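Local atomic coordinates of tetraacyldisaccharide 4'-kinase (Aquifex aeolicus, PDB entry 4EHX), a protein that probably transfers the gamma-phosphate of ATP to the 4'-position of a tetraacyldisaccharide 1-phosphate, in the last step of lipid IVA synthesis. Residues Leu90-Trp94 and Glu95-Asp99; Pro101-Met104 and Ala105-Pro109; Leu124-Leu127 and Glu128-Pro132. All coordinates share one frame; numbering follows the deposited sequence.

Contact 1 (Leu90-Trp94 and Glu95-Asp99)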
ATOM      1  N   LEU A  90     -17.802  -3.861  -2.103  1.00 31.75           N
ATOM      2  CA  LEU A  90     -17.625  -3.559  -0.685  1.00 30.50           C
ATOM      3  C   LEU A  90     -18.780  -4.136   0.140  1.00 30.78           C
ATOM      4  O   LEU A  90     -19.951  -4.044  -0.242  1.00 33.67           O
ATOM      5  CB  LEU A  90     -17.485  -2.044  -0.456  1.00 31.89           C
ATOM      6  CG  LEU A  90     -16.051  -1.489  -0.510  1.00 31.92           C
ATOM      7  CD1 LEU A  90     -15.191  -2.021   0.651  1.00 31.46           C
ATOM      8  CD2 LEU A  90     -15.388  -1.806  -1.849  1.00 26.37           C
ATOM      9  N   LYS A  91     -18.442  -4.751   1.264  1.00 27.03           N
ATOM     10  CA  LYS A  91     -19.438  -5.377   2.122  1.00 29.08           C
ATOM     11  C   LYS A  91     -19.541  -4.672   3.470  1.00 40.63           C
ATOM     12  O   LYS A  91     -20.398  -5.007   4.280  1.00 36.72           O
ATOM     13  CB  LYS A  91     -19.097  -6.855   2.332  1.00 30.50           C
ATOM     14  CG  LYS A  91     -19.192  -7.674   1.049  1.00 32.06           C
ATOM     15  CD  LYS A  91     -20.600  -7.572   0.484  1.00 42.30           C
ATOM     16  CE  LYS A  91     -20.687  -8.062  -0.946  1.00 35.82           C
ATOM     17  NZ  LYS A  91     -22.111  -8.032  -1.424  1.00 39.30           N
ATOM     18  N   VAL A  92     -18.652  -3.712   3.713  1.00 34.28           N
ATOM     19  CA  VAL A  92     -18.644  -2.975   4.972  1.00 35.05           C
ATOM     20  C   VAL A  92     -18.228  -1.528   4.730  1.00 40.29           C
ATOM     21  O   VAL A  92     -17.701  -1.199   3.671  1.00 35.83           O
ATOM     22  CB  VAL A  92     -17.647  -3.595   5.972  1.00 38.19           C
ATOM     23  CG1 VAL A  92     -18.042  -5.027   6.306  1.00 42.86           C
ATOM     24  CG2 VAL A  92     -16.241  -3.550   5.396  1.00 37.26           C
ATOM     25  N   SER A  93     -18.452  -0.664   5.715  1.00 43.36           N
ATOM     26  CA  SER A  93     -18.012   0.723   5.615  1.00 45.14           C
ATOM     27  C   SER A  93     -16.533   0.827   5.973  1.00 41.40           C
ATOM     28  O   SER A  93     -15.962  -0.105   6.536  1.00 41.69           O
ATOM     29  CB  SER A  93     -18.831   1.604   6.554  1.00 50.06           C
ATOM     30  OG  SER A  93     -18.590   1.245   7.905  1.00 51.47           O
ATOM     31  N   TRP A  94     -15.908   1.958   5.657  1.00 44.69           N
ATOM     32  CA  TRP A  94     -14.512   2.160   6.044  1.00 51.25           C
ATOM     33  C   TRP A  94     -14.401   2.185   7.563  1.00 56.37           C
ATOM     34  O   TRP A  94     -13.421   1.700   8.131  1.00 53.75           O
ATOM     35  CB  TRP A  94     -13.932   3.438   5.428  1.00 52.76           C
ATOM     36  CG  TRP A  94     -14.641   4.698   5.820  1.00 61.25           C
ATOM     37  CD1 TRP A  94     -14.383   5.480   6.909  1.00 62.99           C
ATOM     38  CD2 TRP A  94     -15.712   5.335   5.113  1.00 69.04           C
ATOM     39  NE1 TRP A  94     -15.234   6.561   6.928  1.00 70.52           N
ATOM     40  CE2 TRP A  94     -16.059   6.495   5.834  1.00 69.09           C
ATOM     41  CE3 TRP A  94     -16.417   5.034   3.941  1.00 79.32           C
ATOM     42  CZ2 TRP A  94     -17.078   7.352   5.426  1.00 76.60           C
ATOM     43  CZ3 TRP A  94     -17.429   5.891   3.535  1.00 83.96           C
ATOM     44  CH2 TRP A  94     -17.750   7.036   4.277  1.00 80.98           C
ATOM     45  N   GLU A  95     -15.419   2.739   8.218  1.00 50.84           N
ATOM     46  CA  GLU A  95     -15.468   2.738   9.674  1.00 62.99           C
ATOM     47  C   GLU A  95     -15.238   1.331  10.240  1.00 66.77           C
ATOM     48  O   GLU A  95     -14.481   1.154  11.196  1.00 73.59           O
ATOM     49  CB  GLU A  95     -16.796   3.313  10.181  1.00 71.61           C
ATOM     50  CG  GLU A  95     -17.014   4.808   9.902  1.00 80.58           C
ATOM     51  CD  GLU A  95     -17.901   5.083   8.689  1.00 81.78           C
ATOM     52  OE1 GLU A  95     -17.908   4.261   7.745  1.00 68.32           O
ATOM     53  OE2 GLU A  95     -18.591   6.126   8.684  1.00 82.01           O
ATOM     54  N   GLU A  96     -15.885   0.334   9.644  1.00 59.46           N
ATOM     55  CA  GLU A  96     -15.772  -1.046  10.129  1.00 53.58           C
ATOM     56  C   GLU A  96     -14.558  -1.792   9.565  1.00 49.57           C
ATOM     57  O   GLU A  96     -13.993  -2.665  10.225  1.00 55.64           O
ATOM     58  CB  GLU A  96     -17.057  -1.828   9.829  1.00 61.15           C
ATOM     59  CG  GLU A  96     -17.051  -3.261  10.335  1.00 70.96           C
ATOM     60  CD  GLU A  96     -18.423  -3.910  10.286  1.00 83.09           C
ATOM     61  OE1 GLU A  96     -19.392  -3.240   9.864  1.00 82.65           O
ATOM     62  OE2 GLU A  96     -18.531  -5.094  10.674  1.00 86.88           O
ATOM     63  N   ALA A  97     -14.154  -1.451   8.348  1.00 39.05           N
ATOM     64  CA  ALA A  97     -13.035  -2.136   7.715  1.00 39.30           C
ATOM     65  C   ALA A  97     -11.699  -1.585   8.192  1.00 44.30           C
ATOM     66  O   ALA A  97     -10.691  -2.287   8.173  1.00 45.95           O
ATOM     67  CB  ALA A  97     -13.132  -2.023   6.196  1.00 36.23           C
ATOM     68  N   GLY A  98     -11.701  -0.328   8.616  1.00 45.33           N
ATOM     69  CA  GLY A  98     -10.468   0.421   8.764  1.00 45.27           C
ATOM     70  C   GLY A  98     -10.168   1.115   7.448  1.00 46.91           C
ATOM     71  O   GLY A  98     -10.497   0.599   6.380  1.00 36.00           O
ATOM     72  N   ASP A  99      -9.552   2.291   7.516  1.00 47.30           N
ATOM     73  CA  ASP A  99      -9.285   3.082   6.318  1.00 44.32           C
ATOM     74  C   ASP A  99      -8.440   2.355   5.276  1.00 38.80           C
ATOM     75  O   ASP A  99      -8.650   2.529   4.076  1.00 36.89           O
ATOM     76  CB  ASP A  99      -8.623   4.412   6.683  1.00 56.34           C
ATOM     77  CG  ASP A  99      -9.619   5.447   7.177  1.00 64.14           C
ATOM     78  OD1 ASP A  99     -10.759   5.075   7.536  1.00 61.77           O
ATOM     79  OD2 ASP A  99      -9.252   6.640   7.213  1.00 66.70           O
TER
HETATM   80  O   HOH W   1     -19.528  -1.370   8.080  1.00 58.37           O

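Contact 2 (Pro101-Met104 and Ala105-Pro109)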
ATOM      1  N   PRO A 101      -7.762  -1.220   4.579  1.00 28.76           N
ATOM      2  CA  PRO A 101      -8.380  -2.254   3.736  1.00 29.14           C
ATOM      3  C   PRO A 101      -9.502  -1.662   2.873  1.00 27.78           C
ATOM      4  O   PRO A 101      -9.695  -2.112   1.747  1.00 27.43           O
ATOM      5  CB  PRO A 101      -8.960  -3.243   4.759  1.00 31.30           C
ATOM      6  CG  PRO A 101      -8.146  -3.019   6.014  1.00 36.26           C
ATOM      7  CD  PRO A 101      -7.898  -1.526   6.017  1.00 35.93           C
ATOM      8  N   TYR A 102     -10.237  -0.688   3.404  1.00 28.67           N
ATOM      9  CA  TYR A 102     -11.336  -0.097   2.638  1.00 32.67           C
ATOM     10  C   TYR A 102     -10.796   0.609   1.395  1.00 30.00           C
ATOM     11  O   TYR A 102     -11.296   0.415   0.285  1.00 26.65           O
ATOM     12  CB  TYR A 102     -12.185   0.861   3.488  1.00 28.19           C
ATOM     13  CG  TYR A 102     -13.413   1.374   2.747  1.00 30.60           C
ATOM     14  CD1 TYR A 102     -13.323   2.451   1.867  1.00 33.59           C
ATOM     15  CD2 TYR A 102     -14.657   0.759   2.906  1.00 28.11           C
ATOM     16  CE1 TYR A 102     -14.449   2.915   1.179  1.00 36.12           C
ATOM     17  CE2 TYR A 102     -15.782   1.210   2.220  1.00 34.62           C
ATOM     18  CZ  TYR A 102     -15.668   2.289   1.363  1.00 40.98           C
ATOM     19  OH  TYR A 102     -16.776   2.734   0.683  1.00 39.88           O
ATOM     20  N   LEU A 103      -9.766   1.429   1.576  1.00 30.51           N
ATOM     21  CA  LEU A 103      -9.145   2.091   0.437  1.00 31.50           C
ATOM     22  C   LEU A 103      -8.626   1.077  -0.583  1.00 30.90           C
ATOM     23  O   LEU A 103      -8.853   1.214  -1.789  1.00 26.93           O
ATOM     24  CB  LEU A 103      -8.015   3.014   0.902  1.00 36.75           C
ATOM     25  CG  LEU A 103      -7.182   3.673  -0.204  1.00 38.69           C
ATOM     26  CD1 LEU A 103      -8.059   4.448  -1.201  1.00 35.67           C
ATOM     27  CD2 LEU A 103      -6.109   4.580   0.412  1.00 39.35           C
ATOM     28  N   MET A 104      -7.911   0.060  -0.105  1.00 27.23           N
ATOM     29  CA  MET A 104      -7.427  -0.993  -1.005  1.00 28.75           C
ATOM     30  C   MET A 104      -8.577  -1.590  -1.811  1.00 26.66           C
ATOM     31  O   MET A 104      -8.474  -1.791  -3.017  1.00 26.66           O
ATOM     32  CB  MET A 104      -6.727  -2.099  -0.197  1.00 34.03           C
ATOM     33  CG  MET A 104      -5.907  -3.087  -1.028  1.00 47.10           C
ATOM     34  SD  MET A 104      -4.271  -2.454  -1.455  1.00 42.61           S
ATOM     35  CE  MET A 104      -3.823  -1.627   0.062  1.00 72.08           C
ATOM     36  N   ALA A 105      -9.678  -1.895  -1.134  1.00 25.09           N
ATOM     37  CA  ALA A 105     -10.839  -2.461  -1.829  1.00 22.86           C
ATOM     38  C   ALA A 105     -11.419  -1.514  -2.888  1.00 28.63           C
ATOM     39  O   ALA A 105     -11.827  -1.942  -3.975  1.00 26.14           O
ATOM     40  CB  ALA A 105     -11.915  -2.870  -0.814  1.00 23.11           C
ATOM     41  N   LYS A 106     -11.461  -0.220  -2.584  1.00 28.83           N
ATOM     42  CA  LYS A 106     -11.988   0.723  -3.565  1.00 31.40           C
ATOM     43  C   LYS A 106     -11.036   0.836  -4.749  1.00 29.38           C
ATOM     44  O   LYS A 106     -11.461   1.051  -5.880  1.00 28.86           O
ATOM     45  CB  LYS A 106     -12.245   2.104  -2.942  1.00 29.47           C
ATOM     46  CG  LYS A 106     -13.335   2.138  -1.879  1.00 33.02           C
ATOM     47  CD  LYS A 106     -14.700   1.620  -2.376  1.00 40.01           C
ATOM     48  CE  LYS A 106     -15.275   2.468  -3.474  1.00 40.61           C
ATOM     49  NZ  LYS A 106     -16.790   2.399  -3.540  1.00 42.35           N
ATOM     50  N   LEU A 107      -9.743   0.674  -4.493  1.00 25.52           N
ATOM     51  CA  LEU A 107      -8.765   0.739  -5.581  1.00 31.57           C
ATOM     52  C   LEU A 107      -8.671  -0.540  -6.425  1.00 43.56           C
ATOM     53  O   LEU A 107      -8.018  -0.528  -7.466  1.00 36.27           O
ATOM     54  CB  LEU A 107      -7.380   1.116  -5.043  1.00 30.58           C
ATOM     55  CG  LEU A 107      -7.238   2.495  -4.402  1.00 32.90           C
ATOM     56  CD1 LEU A 107      -5.930   2.561  -3.623  1.00 32.20           C
ATOM     57  CD2 LEU A 107      -7.335   3.579  -5.492  1.00 28.72           C
ATOM     58  N   LEU A 108      -9.316  -1.627  -5.987  1.00 32.14           N
ATOM     59  CA  LEU A 108      -9.267  -2.901  -6.720  1.00 31.38           C
ATOM     60  C   LEU A 108     -10.650  -3.492  -7.018  1.00 32.61           C
ATOM     61  O   LEU A 108     -11.077  -4.443  -6.358  1.00 25.20           O
ATOM     62  CB  LEU A 108      -8.461  -3.941  -5.927  1.00 32.46           C
ATOM     63  CG  LEU A 108      -7.051  -3.593  -5.448  1.00 37.34           C
ATOM     64  CD1 LEU A 108      -6.611  -4.572  -4.374  1.00 38.87           C
ATOM     65  CD2 LEU A 108      -6.084  -3.592  -6.608  1.00 37.88           C
ATOM     66  N   PRO A 109     -11.343  -2.959  -8.036  1.00 36.69           N
ATOM     67  CA  PRO A 109     -12.733  -3.337  -8.353  1.00 39.76           C
ATOM     68  C   PRO A 109     -13.025  -4.802  -8.754  1.00 40.95           C
ATOM     69  O   PRO A 109     -14.204  -5.154  -8.829  1.00 39.93           O
ATOM     70  CB  PRO A 109     -13.111  -2.375  -9.500  1.00 38.57           C
ATOM     71  CG  PRO A 109     -11.795  -1.876 -10.037  1.00 41.00           C
ATOM     72  CD  PRO A 109     -10.885  -1.815  -8.846  1.00 38.78           C
TER

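Contact 3 (Leu124-Leu127 and Glu128-Pro132)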
ATOM      1  N   LEU A 124      -7.918 -18.601   5.476  1.00 27.35           N
ATOM      2  CA  LEU A 124      -8.873 -19.698   5.626  1.00 27.74           C
ATOM      3  C   LEU A 124     -10.306 -19.240   5.383  1.00 27.15           C
ATOM      4  O   LEU A 124     -11.082 -19.931   4.733  1.00 28.63           O
ATOM      5  CB  LEU A 124      -8.782 -20.346   7.019  1.00 29.28           C
ATOM      6  CG  LEU A 124      -7.519 -21.151   7.328  1.00 35.97           C
ATOM      7  CD1 LEU A 124      -7.686 -21.914   8.646  1.00 40.08           C
ATOM      8  CD2 LEU A 124      -7.198 -22.106   6.194  1.00 33.13           C
ATOM      9  N   LEU A 125     -10.667 -18.083   5.925  1.00 26.21           N
ATOM     10  CA  LEU A 125     -12.025 -17.581   5.728  1.00 26.99           C
ATOM     11  C   LEU A 125     -12.264 -17.311   4.245  1.00 26.18           C
ATOM     12  O   LEU A 125     -13.330 -17.610   3.711  1.00 27.93           O
ATOM     13  CB  LEU A 125     -12.262 -16.301   6.532  1.00 30.66           C
ATOM     14  CG  LEU A 125     -13.618 -15.636   6.261  1.00 32.04           C
ATOM     15  CD1 LEU A 125     -14.766 -16.500   6.791  1.00 35.89           C
ATOM     16  CD2 LEU A 125     -13.678 -14.239   6.862  1.00 36.23           C
ATOM     17  N   ALA A 126     -11.267 -16.732   3.586  1.00 26.70           N
ATOM     18  CA  ALA A 126     -11.385 -16.450   2.164  1.00 26.35           C
ATOM     19  C   ALA A 126     -11.564 -17.747   1.376  1.00 22.73           C
ATOM     20  O   ALA A 126     -12.397 -17.826   0.478  1.00 27.27           O
ATOM     21  CB  ALA A 126     -10.154 -15.676   1.666  1.00 23.64           C
ATOM     22  N   LEU A 127     -10.778 -18.768   1.702  1.00 24.64           N
ATOM     23  CA  LEU A 127     -10.897 -20.021   0.971  1.00 28.03           C
ATOM     24  C   LEU A 127     -12.304 -20.587   1.103  1.00 36.42           C
ATOM     25  O   LEU A 127     -12.867 -21.100   0.144  1.00 36.95           O
ATOM     26  CB  LEU A 127      -9.850 -21.037   1.433  1.00 25.14           C
ATOM     27  CG  LEU A 127      -8.439 -20.689   0.941  1.00 27.30           C
ATOM     28  CD1 LEU A 127      -7.382 -21.434   1.742  1.00 27.64           C
ATOM     29  CD2 LEU A 127      -8.298 -20.950  -0.565  1.00 31.36           C
ATOM     30  N   GLU A 128     -12.877 -20.455   2.293  1.00 30.95           N
ATOM     31  CA  GLU A 128     -14.210 -20.967   2.565  1.00 33.71           C
ATOM     32  C   GLU A 128     -15.293 -20.191   1.813  1.00 32.46           C
ATOM     33  O   GLU A 128     -16.186 -20.784   1.216  1.00 36.18           O
ATOM     34  CB  GLU A 128     -14.470 -20.922   4.073  1.00 36.29           C
ATOM     35  CG  GLU A 128     -15.853 -21.378   4.500  1.00 62.82           C
ATOM     36  CD  GLU A 128     -16.023 -21.329   6.007  1.00 83.46           C
ATOM     37  OE1 GLU A 128     -15.108 -20.824   6.695  1.00 91.20           O
ATOM     38  OE2 GLU A 128     -17.068 -21.798   6.503  1.00 92.86           O
ATOM     39  N   LYS A 129     -15.200 -18.864   1.826  1.00 27.80           N
ATOM     40  CA  LYS A 129     -16.289 -18.020   1.333  1.00 32.66           C
ATOM     41  C   LYS A 129     -16.081 -17.462  -0.074  1.00 35.40           C
ATOM     42  O   LYS A 129     -17.047 -17.112  -0.743  1.00 34.45           O
ATOM     43  CB  LYS A 129     -16.523 -16.841   2.289  1.00 35.07           C
ATOM     44  CG  LYS A 129     -16.799 -17.224   3.734  1.00 43.42           C
ATOM     45  CD  LYS A 129     -18.085 -18.016   3.872  1.00 47.46           C
ATOM     46  CE  LYS A 129     -18.398 -18.296   5.336  1.00 57.96           C
ATOM     47  NZ  LYS A 129     -19.571 -19.212   5.483  1.00 63.38           N
ATOM     48  N   LEU A 130     -14.833 -17.350  -0.516  1.00 31.66           N
ATOM     49  CA  LEU A 130     -14.544 -16.615  -1.749  1.00 28.39           C
ATOM     50  C   LEU A 130     -13.836 -17.446  -2.832  1.00 34.26           C
ATOM     51  O   LEU A 130     -13.645 -16.974  -3.955  1.00 29.28           O
ATOM     52  CB  LEU A 130     -13.687 -15.387  -1.425  1.00 22.63           C
ATOM     53  CG  LEU A 130     -14.224 -14.357  -0.420  1.00 27.57           C
ATOM     54  CD1 LEU A 130     -13.125 -13.409   0.061  1.00 26.21           C
ATOM     55  CD2 LEU A 130     -15.395 -13.574  -1.007  1.00 29.51           C
ATOM     56  N   SER A 131     -13.442 -18.666  -2.474  1.00 34.12           N
ATOM     57  CA  SER A 131     -12.584 -19.531  -3.306  1.00 32.19           C
ATOM     58  C   SER A 131     -11.541 -18.858  -4.224  1.00 28.42           C
ATOM     59  O   SER A 131     -11.516 -19.087  -5.428  1.00 28.19           O
ATOM     60  CB  SER A 131     -13.430 -20.527  -4.104  1.00 45.98           C
ATOM     61  OG  SER A 131     -14.369 -19.850  -4.913  1.00 62.94           O
ATOM     62  N   PRO A 132     -10.661 -18.038  -3.643  1.00 23.41           N
ATOM     63  CA  PRO A 132      -9.588 -17.403  -4.415  1.00 23.00           C
ATOM     64  C   PRO A 132      -8.572 -18.393  -4.992  1.00 26.14           C
ATOM     65  O   PRO A 132      -8.406 -19.500  -4.482  1.00 25.83           O
ATOM     66  CB  PRO A 132      -8.921 -16.482  -3.387  1.00 23.59           C
ATOM     67  CG  PRO A 132      -9.117 -17.193  -2.095  1.00 35.34           C
ATOM     68  CD  PRO A 132     -10.450 -17.882  -2.186  1.00 27.91           C
TER

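Contact 1 (Leu90-Trp94 and Glu95-Asp99)
Ala97 N bonds back to Ser93 O at 2.9 Å, closing the single turn of helix 94-97 right after the loop that leaves strand 89-90. Gly98 N does the same to Trp94 O at 2.7 Å. Ser93 is the N-cap. Its OG sits between its own backbone N and carbonyl carbon (chi1 65°), from where it accepts a weak capping bond from Glu96 N at 3.3 Å. The same hydroxyl gives its proton to Glu95 OE1 in a second weak bond, 3.1 Å from OG to OE1. That carboxylate also lies flat on the Trp94 indole: the two planes are only 8° apart, and OE1 hangs 3.4 Å above the centre of the ring system. The Glu95 chain gets there by bending at chi2 (99°), which folds the acid back alongside the tryptophan. Asp99 OD1 meets the same ring obliquely, 3.7 Å from Trp94 CD1. On the side facing strand 81-86 Val92 CG2 presses against Ala97 CB at 3.6 Å. A water joins Ser93 N to Glu96 OE1, accepting from the first and donating to the second at 2.6 Å. Gly98, with positive phi, takes the chain out of the turn and is itself the N-cap of the next helix. Asp99 has a long, weak ion pair with Lys284 and Lys77 touches Glu95, so the lysines may partly offset the two carboxylates of this polar cluster, while the turn itself rests on its two backbone bonds, with the weak cap and the water adding to them.

Contact 2 (Pro101-Met104 and Ala105-Pro109)
Tyr102 and Lys106 run side by side along helix 99-107, one turn apart, in the P-loop NTPase-type kinase fold of LpxK. Regular i to i+4 bonds carry the backbone, with Ala105 N to Pro101 O, Lys106 N to Tyr102 O and Leu107 N to Leu103 O each at 2.9 Å. The tight part of the contact is where the lysine chain lies against the phenol. Lys106 CG comes within 3.3 Å of Tyr102 CE1, meeting the ring obliquely, and CD follows the ring toward the hydroxyl. Bends at chi2 (-57°) and chi3 (-63°) curl the aliphatic chain so that both polar ends emerge together, and Gln286 takes them both: its NE2 bonds to Tyr102 OH and its OE1 to Lys106 NZ. One amide thus ties the two side chains together. Buried Met104 and Leu108 fill the face turned to helix 51-61, lying side by side with Met104 CG 3.7 Å from Leu108 CD1, against Val55, Met56 and Ala59. By contrast, Leu103 and Leu107 are only partly buried; they cross obliquely, CD1 on CD1 at 3.7 Å with the CG atoms close behind. Leu107 there reaches Thr52, a predicted ATP-binding residue, and a glycerol lies close by. Toward Leu108 the chain turns into Pro109, which is exposed to solvent. Even here the leucine covers a backbone oxygen: Leu108 CG sits 3.3 Å from Met104 O.

Contact 3 (Leu124-Leu127 and Glu128-Pro132)
The last two turns of helix 119-130, with the turn that follows, make up this contact on the flank of the kinase core. Ala126 O receives Leu130 N at 2.7 Å, and one residue earlier Leu125 O receives Lys129 N at 2.9 Å. Ser131 then leaves the helix with positive phi, and this swings Pro132 back over the helix end, its CD 3.3 Å from Ala126 O. The proline ring rests against two neighbouring side chains: Ala126 CB lies 4.2 Å from Pro132 CG, while Leu127 CD2, crossing the ring at about a right angle, is 4.1 Å from Pro132 CD. Leu130 CD1 completes the apolar patch, 4.1 Å from Ala126 CB. On the flank facing strand 81-86, Leu125 CG stands opposite the backbone N (chi1 174°), which sends CD1 along the helix to Lys129 CG at 3.7 Å; the lysine runs on to a long, weak ion pair with exposed Glu128. Arg66 and Tyr87 both bond to Leu130 O, with Arg66 also holding Ser131 O. Ala126, Leu130 and Pro132 face Cys68 of strand 67-71, Ala126 and Leu127 touch Phe135 of strand 134-138, and Leu125 packs on strand 81-86.

In the fold
Contacts 1 and 2 join directly, with centres 10 Å apart: the Trp94 and Tyr102 rings meet edge-to-face, and Leu90 CD2 lies 3.5 Å from Lys106 CD. Helix 94-97 and helix 99-107 follow each other in the chain, with Gly98 between them, and pack on each other. Contact 2 is the one beside the predicted ATP site, Leu107 lying about 4 Å from Thr52 between side chains, whereas in contact 1 the Asp99 side chain is about 11 Å from that of Thr52. Contact 3 stands apart, its centre about 19 Å from contact 1 and 18 Å from contact 2, away from the annotated site. Strand 81-86 links all three, since side chains from each contact pack against it.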